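Local coordinates for protein endonuclease V (Bacillus subtilis, PDB 3GA2) that probably cuts double-stranded DNA at the second phosphodiester bond 3' to a deoxyinosine, with magnesium as cofactor, in the repair of deaminated bases, at residues A[44-49]-A[224-229]; A[58-63]-A[97-102]; A[143-148]-A[213-218]. The protein carries 1 engineered substitution. One frame throughout, in Å; residues are numbered along the deposited sequence.

Contact 1: A[44-49]-A[224-229]; sequences GVDLAY and LETHVL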
loop_
_atom_site.group_PDB
_atom_site.type_symbol
_atom_site.label_atom_id
_atom_site.label_comp_id
_atom_site.label_asym_id
_atom_site.label_seq_id
_atom_site.Cartn_x
_atom_site.Cartn_y
_atom_site.Cartn_z
ATOM N N GLY A 44 -4.159 6.933 3.603
ATOM C CA GLY A 44 -4.380 5.967 2.543
ATOM C C GLY A 44 -3.583 6.414 1.336
ATOM O O GLY A 44 -3.559 7.602 1.020
ATOM N N VAL A 45 -2.936 5.468 0.660
ATOM C CA VAL A 45 -2.119 5.781 -0.502
ATOM C C VAL A 45 -2.547 4.973 -1.718
ATOM O O VAL A 45 -2.775 3.762 -1.631
ATOM C CB VAL A 45 -0.626 5.459 -0.244
ATOM C CG1 VAL A 45 0.241 6.067 -1.337
ATOM C CG2 VAL A 45 -0.208 5.974 1.122
ATOM N N ASP A 46 -2.668 5.644 -2.852
ATOM C CA ASP A 46 -3.016 4.952 -4.077
ATOM C C ASP A 46 -2.331 5.666 -5.234
ATOM O O ASP A 46 -1.867 6.801 -5.088
ATOM C CB ASP A 46 -4.535 4.897 -4.272
ATOM C CG ASP A 46 -4.973 3.668 -5.051
ATOM O OD1 ASP A 46 -6.123 3.206 -4.859
ATOM O OD2 ASP A 46 -4.161 3.162 -5.856
ATOM N N LEU A 47 -2.270 4.989 -6.376
ATOM C CA LEU A 47 -1.612 5.509 -7.568
ATOM C C LEU A 47 -2.430 5.126 -8.795
ATOM O O LEU A 47 -3.001 4.035 -8.846
ATOM C CB LEU A 47 -0.219 4.886 -7.680
ATOM C CG LEU A 47 0.948 5.606 -8.357
ATOM C CD1 LEU A 47 0.450 6.585 -9.405
ATOM C CD2 LEU A 47 1.747 6.322 -7.297
ATOM N N ALA A 48 -2.494 6.025 -9.774
ATOM C CA ALA A 48 -3.230 5.774 -11.012
ATOM C C ALA A 48 -2.360 6.152 -12.204
ATOM O O ALA A 48 -1.612 7.126 -12.145
ATOM C CB ALA A 48 -4.524 6.573 -11.032
ATOM N N TYR A 49 -2.465 5.381 -13.284
ATOM C CA TYR A 49 -1.671 5.625 -14.485
ATOM C C TYR A 49 -2.536 5.714 -15.733
ATOM O O TYR A 49 -3.668 5.230 -15.750
ATOM C CB TYR A 49 -0.642 4.508 -14.677
ATOM C CG TYR A 49 0.138 4.178 -13.431
ATOM C CD1 TYR A 49 -0.426 3.405 -12.415
ATOM C CD2 TYR A 49 1.434 4.655 -13.254
ATOM C CE1 TYR A 49 0.282 3.118 -11.254
ATOM C CE2 TYR A 49 2.149 4.374 -12.097
ATOM C CZ TYR A 49 1.568 3.606 -11.102
ATOM O OH TYR A 49 2.266 3.332 -9.950
ATOM N N LEU A 224 -10.430 6.758 -5.216
ATOM C CA LEU A 224 -11.369 7.633 -5.899
ATOM C C LEU A 224 -10.716 8.959 -6.278
ATOM O O LEU A 224 -11.041 9.546 -7.307
ATOM C CB LEU A 224 -12.587 7.905 -5.013
ATOM C CG LEU A 224 -13.523 6.735 -4.702
ATOM C CD1 LEU A 224 -14.543 7.163 -3.662
ATOM C CD2 LEU A 224 -14.223 6.276 -5.974
ATOM N N GLU A 225 -9.791 9.430 -5.449
ATOM C CA GLU A 225 -9.122 10.696 -5.716
ATOM C C GLU A 225 -8.135 10.584 -6.882
ATOM O O GLU A 225 -8.040 11.489 -7.715
ATOM C CB GLU A 225 -8.403 11.182 -4.457
ATOM C CG GLU A 225 -7.818 12.572 -4.581
ATOM C CD GLU A 225 -8.864 13.662 -4.520
ATOM O OE1 GLU A 225 -8.618 14.743 -5.096
ATOM O OE2 GLU A 225 -9.925 13.458 -3.888
ATOM N N THR A 226 -7.405 9.474 -6.943
ATOM C CA THR A 226 -6.441 9.253 -8.019
ATOM C C THR A 226 -7.170 9.150 -9.356
ATOM O O THR A 226 -6.652 9.569 -10.392
ATOM C CB THR A 226 -5.636 7.956 -7.805
ATOM O OG1 THR A 226 -6.532 6.839 -7.745
ATOM C CG2 THR A 226 -4.837 8.025 -6.518
ATOM N N HIS A 227 -8.378 8.599 -9.332
ATOM C CA HIS A 227 -9.158 8.445 -10.555
ATOM C C HIS A 227 -9.701 9.769 -11.065
ATOM O O HIS A 227 -9.667 10.034 -12.267
ATOM C CB HIS A 227 -10.304 7.461 -10.325
ATOM C CG HIS A 227 -9.849 6.048 -10.137
ATOM N ND1 HIS A 227 -10.676 5.053 -9.664
ATOM C CD2 HIS A 227 -8.647 5.463 -10.361
ATOM C CE1 HIS A 227 -10.005 3.916 -9.604
ATOM N NE2 HIS A 227 -8.771 4.137 -10.021
ATOM N N VAL A 228 -10.193 10.601 -10.151
ATOM C CA VAL A 228 -10.737 11.898 -10.530
ATOM C C VAL A 228 -9.626 12.823 -11.026
ATOM O O VAL A 228 -9.826 13.583 -11.971
ATOM C CB VAL A 228 -11.491 12.564 -9.348
ATOM C CG1 VAL A 228 -10.545 12.833 -8.199
ATOM C CG2 VAL A 228 -12.144 13.856 -9.812
ATOM N N LEU A 229 -8.455 12.761 -10.395
ATOM C CA LEU A 229 -7.338 13.597 -10.821
ATOM C C LEU A 229 -6.824 13.135 -12.177
ATOM O O LEU A 229 -6.480 13.957 -13.026
ATOM C CB LEU A 229 -6.195 13.554 -9.808
ATOM C CG LEU A 229 -6.292 14.486 -8.600
ATOM C CD1 LEU A 229 -5.201 14.129 -7.616
ATOM C CD2 LEU A 229 -6.166 15.942 -9.042
#
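D46 meets T226 through its backbone as well as its side chain. The methyl CG2 of T226 rests on D46 O at 3.5 Å. The same T226 methyl CG2 lies 3.9 Å from D46 CB. T226 OG1 sits between its own backbone N and carbonyl carbon (chi1 59°), and this rotation places CG2 beside the backbone N. OG1 itself hydrogen bonds to D223 O, one turn earlier in the helix, so the hydroxyl is satisfied without the strand. D46 OD2 accepts a hydrogen bond from L47 N at 2.7 Å, a bent bond with an N-H...O angle of 142°. L47 N meets OD2 on the anti side and somewhat out of the carboxylate plane. OD1 of D46 lies close to D116 and D223. D46 and D116 are predicted magnesium ligands. Endonuclease V belongs to the RNase H clan, and here strand 41-52 brings D46 to the sheet face that carries helix 217-235. L47 points away from this helix, and its side chain touches C60. A48 turns back to it, and A48 CB packs on T226 CB at 3.7 Å. The carbonyl T226 O is equally near that methyl. A48 CB also stands at the edge of the H227 ring, close to its plane, with H227 CD2 4.3 Å away. Strand and helix run in roughly the same direction, 29° apart. Their axes come within 7.4 Å, a close spacing that fits the small alanine and threonine between them. Beyond A48, the carbonyl of Y49 takes a hydrogen bond from R230 NH1, one helix turn past T226.

Contact 2: A[58-63]-A[97-102]; sequences GVCCII and PLIIEA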
loop_
_atom_site.group_PDB
_atom_site.type_symbol
_atom_site.label_atom_id
_atom_site.label_comp_id
_atom_site.label_asym_id
_atom_site.label_seq_id
_atom_site.Cartn_x
_atom_site.Cartn_y
_atom_site.Cartn_z
ATOM N N GLY A 58 1.701 9.041 -13.974
ATOM C CA GLY A 58 1.122 8.522 -12.751
ATOM C C GLY A 58 0.827 9.600 -11.731
ATOM O O GLY A 58 1.550 10.591 -11.623
ATOM N N VAL A 59 -0.254 9.410 -10.987
ATOM C CA VAL A 59 -0.640 10.358 -9.954
ATOM C C VAL A 59 -0.859 9.619 -8.641
ATOM O O VAL A 59 -1.673 8.698 -8.562
ATOM C CB VAL A 59 -1.942 11.096 -10.312
ATOM C CG1 VAL A 59 -2.300 12.077 -9.206
ATOM C CG2 VAL A 59 -1.778 11.830 -11.624
ATOM N N CYS A 60 -0.128 10.027 -7.612
ATOM C CA CYS A 60 -0.261 9.410 -6.301
ATOM C C CYS A 60 -1.011 10.347 -5.373
ATOM O O CYS A 60 -0.664 11.520 -5.255
ATOM C CB CYS A 60 1.112 9.115 -5.691
ATOM S SG CYS A 60 1.032 8.679 -3.921
ATOM N N CYS A 61 -2.044 9.823 -4.724
ATOM C CA CYS A 61 -2.830 10.604 -3.784
ATOM C C CYS A 61 -2.703 10.001 -2.397
ATOM O O CYS A 61 -2.708 8.779 -2.227
ATOM C CB CYS A 61 -4.313 10.611 -4.159
ATOM S SG CYS A 61 -4.757 11.553 -5.631
ATOM N N ILE A 62 -2.587 10.872 -1.406
ATOM C CA ILE A 62 -2.512 10.448 -0.022
ATOM C C ILE A 62 -3.673 11.148 0.664
ATOM O O ILE A 62 -3.804 12.371 0.595
ATOM C CB ILE A 62 -1.187 10.872 0.646
ATOM C CG1 ILE A 62 -0.018 10.109 0.017
ATOM C CG2 ILE A 62 -1.245 10.598 2.149
ATOM C CD1 ILE A 62 1.343 10.484 0.583
ATOM N N ILE A 63 -4.533 10.361 1.298
ATOM C CA ILE A 63 -5.684 10.893 2.007
ATOM C C ILE A 63 -5.464 10.594 3.478
ATOM O O ILE A 63 -5.295 9.437 3.849
ATOM C CB ILE A 63 -6.987 10.200 1.574
ATOM C CG1 ILE A 63 -7.109 10.224 0.053
ATOM C CG2 ILE A 63 -8.175 10.887 2.227
ATOM C CD1 ILE A 63 -7.185 11.619 -0.538
ATOM N N PRO A 97 9.113 7.162 -6.043
ATOM C CA PRO A 97 9.400 8.587 -6.260
ATOM C C PRO A 97 8.153 9.466 -6.106
ATOM O O PRO A 97 8.188 10.491 -5.425
ATOM C CB PRO A 97 9.981 8.604 -7.675
ATOM C CG PRO A 97 10.731 7.293 -7.715
ATOM C CD PRO A 97 9.717 6.339 -7.104
ATOM N N LEU A 98 7.049 9.062 -6.726
ATOM C CA LEU A 98 5.811 9.827 -6.612
ATOM C C LEU A 98 5.237 9.730 -5.201
ATOM O O LEU A 98 4.656 10.690 -4.693
ATOM C CB LEU A 98 4.771 9.334 -7.622
ATOM C CG LEU A 98 5.017 9.771 -9.069
ATOM C CD1 LEU A 98 4.027 9.101 -9.999
ATOM C CD2 LEU A 98 4.898 11.284 -9.154
ATOM N N ILE A 99 5.400 8.570 -4.569
ATOM C CA ILE A 99 4.895 8.365 -3.215
ATOM C C ILE A 99 5.630 9.264 -2.228
ATOM O O ILE A 99 5.014 9.921 -1.383
ATOM C CB ILE A 99 5.056 6.899 -2.772
ATOM C CG1 ILE A 99 4.285 5.992 -3.737
ATOM C CG2 ILE A 99 4.545 6.724 -1.335
ATOM C CD1 ILE A 99 4.449 4.497 -3.470
ATOM N N ILE A 100 6.949 9.300 -2.353
ATOM C CA ILE A 100 7.776 10.114 -1.479
ATOM C C ILE A 100 7.460 11.590 -1.676
ATOM O O ILE A 100 7.348 12.339 -0.710
ATOM C CB ILE A 100 9.268 9.881 -1.765
ATOM C CG1 ILE A 100 9.577 8.387 -1.695
ATOM C CG2 ILE A 100 10.115 10.655 -0.765
ATOM C CD1 ILE A 100 9.139 7.739 -0.404
ATOM N N GLU A 101 7.322 11.999 -2.932
ATOM C CA GLU A 101 7.011 13.388 -3.252
ATOM C C GLU A 101 5.732 13.844 -2.568
ATOM O O GLU A 101 5.681 14.929 -1.983
ATOM C CB GLU A 101 6.857 13.567 -4.762
ATOM C CG GLU A 101 8.034 14.258 -5.419
ATOM C CD GLU A 101 8.378 15.564 -4.734
ATOM O OE1 GLU A 101 7.467 16.406 -4.561
ATOM O OE2 GLU A 101 9.557 15.749 -4.367
ATOM N N ALA A 102 4.700 13.010 -2.657
ATOM C CA ALA A 102 3.408 13.310 -2.057
ATOM C C ALA A 102 3.535 13.374 -0.540
ATOM O O ALA A 102 3.068 14.321 0.089
ATOM C CB ALA A 102 2.384 12.240 -2.461
#
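L98 O takes the helical N-H of A102 and borders C60 of the strand. A102 N donates to L98 O at 3.1 Å, an ordinary helical bond. C60 CB comes up to L98 O as a packing neighbour, 4.0 Å away. No hydrogen bond joins the two segments; they meet by van der Waals packing, in places against backbone carbonyls. L98 reaches across at the start of segment 58-63. L98 CD1 sits on G58 O at 3.3 Å, while L98 CB meets C60 CB. C60 is the middle of the contact. Its SG is anti to the backbone N (chi1 168°), and C60 SG lies against the helix backbone at I99 CA, 3.9 Å away. SG also touches the A102 methyl and, slightly farther off, I99 CG1. The sulfur thus sits against I99 and A102, while C60 CB meets L98, one turn before A102. I62 follows two residues along. I62 CD1 ends on A102 CB at 3.7 Å. CG1 of I62 packs beside the same methyl. I62 CD1 also lies 4.2 Å from I99 O. The two axes approach to 8.0 Å and diverge by 40°. Both run broadly the same way, so the contact moves from L98 at G58 to A102 at I62. L98 also touches S78 of strand 72-81, so helix 96-105 packs on two neighbouring strands. C60 in turn touches V45 and L47 of strand 41-52. V59 and C61, between the residues facing helix 96-105, touch helix 217-235 instead. Strand 55-66 is therefore covered by one helix on each face. This layered build, a mixed sheet between helices, is that of the RNase H-like fold to which the endonuclease V family belongs.

Contact 3: A[143-148]-A[213-218]; sequences IAKTYL and SRLPIP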
loop_
_atom_site.group_PDB
_atom_site.type_symbol
_atom_site.label_atom_id
_atom_site.label_comp_id
_atom_site.label_asym_id
_atom_site.label_seq_id
_atom_site.Cartn_x
_atom_site.Cartn_y
_atom_site.Cartn_z
ATOM N N ILE A 143 -2.971 -3.470 1.353
ATOM C CA ILE A 143 -4.356 -3.830 1.043
ATOM C C ILE A 143 -4.416 -4.062 -0.480
ATOM O O ILE A 143 -4.532 -3.106 -1.251
ATOM C CB ILE A 143 -5.335 -2.682 1.397
ATOM C CG1 ILE A 143 -5.254 -2.340 2.889
ATOM C CG2 ILE A 143 -6.756 -3.085 1.018
ATOM C CD1 ILE A 143 -5.754 -3.450 3.818
ATOM N N ALA A 144 -4.332 -5.319 -0.905
ATOM C CA ALA A 144 -4.363 -5.647 -2.334
ATOM C C ALA A 144 -5.746 -6.112 -2.830
ATOM O O ALA A 144 -6.422 -6.889 -2.158
ATOM C CB ALA A 144 -3.306 -6.717 -2.640
ATOM N N LYS A 145 -6.145 -5.650 -4.016
ATOM C CA LYS A 145 -7.439 -6.010 -4.605
ATOM C C LYS A 145 -7.360 -7.327 -5.364
ATOM O O LYS A 145 -8.381 -7.947 -5.651
ATOM C CB LYS A 145 -7.909 -4.927 -5.578
ATOM C CG LYS A 145 -8.091 -3.545 -4.985
ATOM C CD LYS A 145 -8.300 -2.520 -6.097
ATOM C CE LYS A 145 -8.350 -1.109 -5.553
ATOM N NZ LYS A 145 -8.516 -0.107 -6.638
ATOM N N THR A 146 -6.148 -7.740 -5.714
ATOM C CA THR A 146 -5.963 -8.983 -6.451
ATOM C C THR A 146 -4.926 -9.849 -5.762
ATOM O O THR A 146 -3.996 -9.345 -5.123
ATOM C CB THR A 146 -5.498 -8.723 -7.895
ATOM O OG1 THR A 146 -4.202 -8.114 -7.877
ATOM C CG2 THR A 146 -6.477 -7.802 -8.613
ATOM N N TYR A 147 -5.084 -11.158 -5.910
ATOM C CA TYR A 147 -4.183 -12.109 -5.287
ATOM C C TYR A 147 -2.934 -12.410 -6.095
ATOM O O TYR A 147 -3.008 -12.787 -7.261
ATOM C CB TYR A 147 -4.918 -13.419 -5.013
ATOM C CG TYR A 147 -4.045 -14.482 -4.381
ATOM C CD1 TYR A 147 -3.542 -14.323 -3.090
ATOM C CD2 TYR A 147 -3.736 -15.656 -5.073
ATOM C CE1 TYR A 147 -2.757 -15.310 -2.497
ATOM C CE2 TYR A 147 -2.951 -16.649 -4.494
ATOM C CZ TYR A 147 -2.467 -16.470 -3.206
ATOM O OH TYR A 147 -1.706 -17.455 -2.632
ATOM N N LEU A 148 -1.783 -12.249 -5.452
ATOM C CA LEU A 148 -0.498 -12.532 -6.076
ATOM C C LEU A 148 -0.114 -13.961 -5.688
ATOM O O LEU A 148 0.271 -14.214 -4.545
ATOM C CB LEU A 148 0.556 -11.552 -5.557
ATOM C CG LEU A 148 1.963 -11.703 -6.141
ATOM C CD1 LEU A 148 1.931 -11.445 -7.642
ATOM C CD2 LEU A 148 2.904 -10.724 -5.454
ATOM N N SER A 213 -17.807 -0.501 0.613
ATOM C CA SER A 213 -16.720 -0.972 -0.236
ATOM C C SER A 213 -15.877 -1.997 0.504
ATOM O O SER A 213 -15.930 -2.093 1.732
ATOM C CB SER A 213 -15.828 0.190 -0.664
ATOM O OG SER A 213 -16.556 1.122 -1.444
ATOM N N ARG A 214 -15.097 -2.765 -0.242
ATOM C CA ARG A 214 -14.243 -3.770 0.379
ATOM C C ARG A 214 -12.898 -3.160 0.765
ATOM O O ARG A 214 -12.061 -3.824 1.373
ATOM C CB ARG A 214 -14.023 -4.943 -0.574
ATOM C CG ARG A 214 -13.452 -4.551 -1.916
ATOM C CD ARG A 214 -13.189 -5.782 -2.765
ATOM N NE ARG A 214 -12.627 -5.423 -4.064
ATOM C CZ ARG A 214 -11.686 -6.121 -4.685
ATOM N NH1 ARG A 214 -11.192 -7.224 -4.129
ATOM N NH2 ARG A 214 -11.237 -5.715 -5.859
ATOM N N LEU A 215 -12.694 -1.898 0.409
ATOM C CA LEU A 215 -11.452 -1.221 0.740
ATOM C C LEU A 215 -11.640 -0.339 1.958
ATOM O O LEU A 215 -12.649 0.352 2.081
ATOM C CB LEU A 215 -10.982 -0.340 -0.419
ATOM C CG LEU A 215 -10.763 -1.011 -1.769
ATOM C CD1 LEU A 215 -10.323 0.051 -2.760
ATOM C CD2 LEU A 215 -9.715 -2.113 -1.662
ATOM N N PRO A 216 -10.670 -0.349 2.881
ATOM C CA PRO A 216 -10.808 0.499 4.071
ATOM C C PRO A 216 -10.987 1.962 3.678
ATOM O O PRO A 216 -10.442 2.408 2.671
ATOM C CB PRO A 216 -9.519 0.226 4.852
ATOM C CG PRO A 216 -8.554 -0.263 3.803
ATOM C CD PRO A 216 -9.410 -1.109 2.902
ATOM N N ILE A 217 -11.760 2.701 4.471
ATOM C CA ILE A 217 -12.052 4.106 4.191
ATOM C C ILE A 217 -10.916 4.925 3.579
ATOM O O ILE A 217 -11.081 5.503 2.513
ATOM C CB ILE A 217 -12.568 4.832 5.456
ATOM C CG1 ILE A 217 -13.884 4.199 5.913
ATOM C CG2 ILE A 217 -12.806 6.301 5.160
ATOM C CD1 ILE A 217 -14.347 4.681 7.275
ATOM N N PRO A 218 -9.749 4.989 4.244
ATOM C CA PRO A 218 -8.614 5.761 3.718
ATOM C C PRO A 218 -8.210 5.373 2.294
ATOM O O PRO A 218 -7.985 6.240 1.450
ATOM C CB PRO A 218 -7.500 5.463 4.718
ATOM C CG PRO A 218 -8.242 5.226 5.983
ATOM C CD PRO A 218 -9.396 4.367 5.530
#
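R214 lays its guanidinium across the start of the K145 side chain, the two chains crossing at about a right angle. R214 NH1 donates to K145 O at 3.3 Å, a long but fairly straight bond with an N-H...O angle of 152°. The donor lies in the carbonyl plane on a lone pair of K145 O, although the oxygen is tilted from the guanidinium plane. NH2 of R214 comes to 3.4 Å from K145 CB, and K145 CG lies over one guanidinium face. The two charged ends stay apart, because the lysine chain runs on extended beyond CG. Its NZ forms salt bridges with D116, a predicted magnesium ligand, and with D223, which places K145 at the edge of the probable metal site. L215 comes next and packs on this lysine chain. L215 CD1 touches K145 CE at 3.6 Å. L215 CD2 touches both K145 CG and I143 CG2, the former at 4.0 Å. L215 thus backs the aliphatic part of K145 on its way to the carboxylates. P216 closes the contact tip to tip with I143. P216 CD lies 3.8 Å from I143 CG2, and CG of the ring meets CG1 of the isoleucine. I143 CG2, anti to the backbone N, touches both L215 and P216. P216 is the N-cap residue of helix 217-235. The turn leading into that helix therefore packs on the end of strand 140-144, where I143 also touches I188 and L190 of the antiparallel neighbour, strand 188-194.

In the fold
All three contacts reach one mixed sheet. Contacts 1 and 2 have centres about 9 Å apart and sit on adjacent antiparallel strands, joined by a probable hydrogen bond from G44 N to I63 O, 2.8 Å. They place helices 217-235 and 96-105 on the two faces of this pair. Contact 3 uses the start of helix 217-235, and its centre is about 13 Å from that of contact 1. Both border the predicted magnesium site: contact 1 contributes D46, and the K145 side chain of contact 3 comes within about 3 Å of that of D116. Contact 2 is farther off, with the C60 side chain about 7 Å from that of D46.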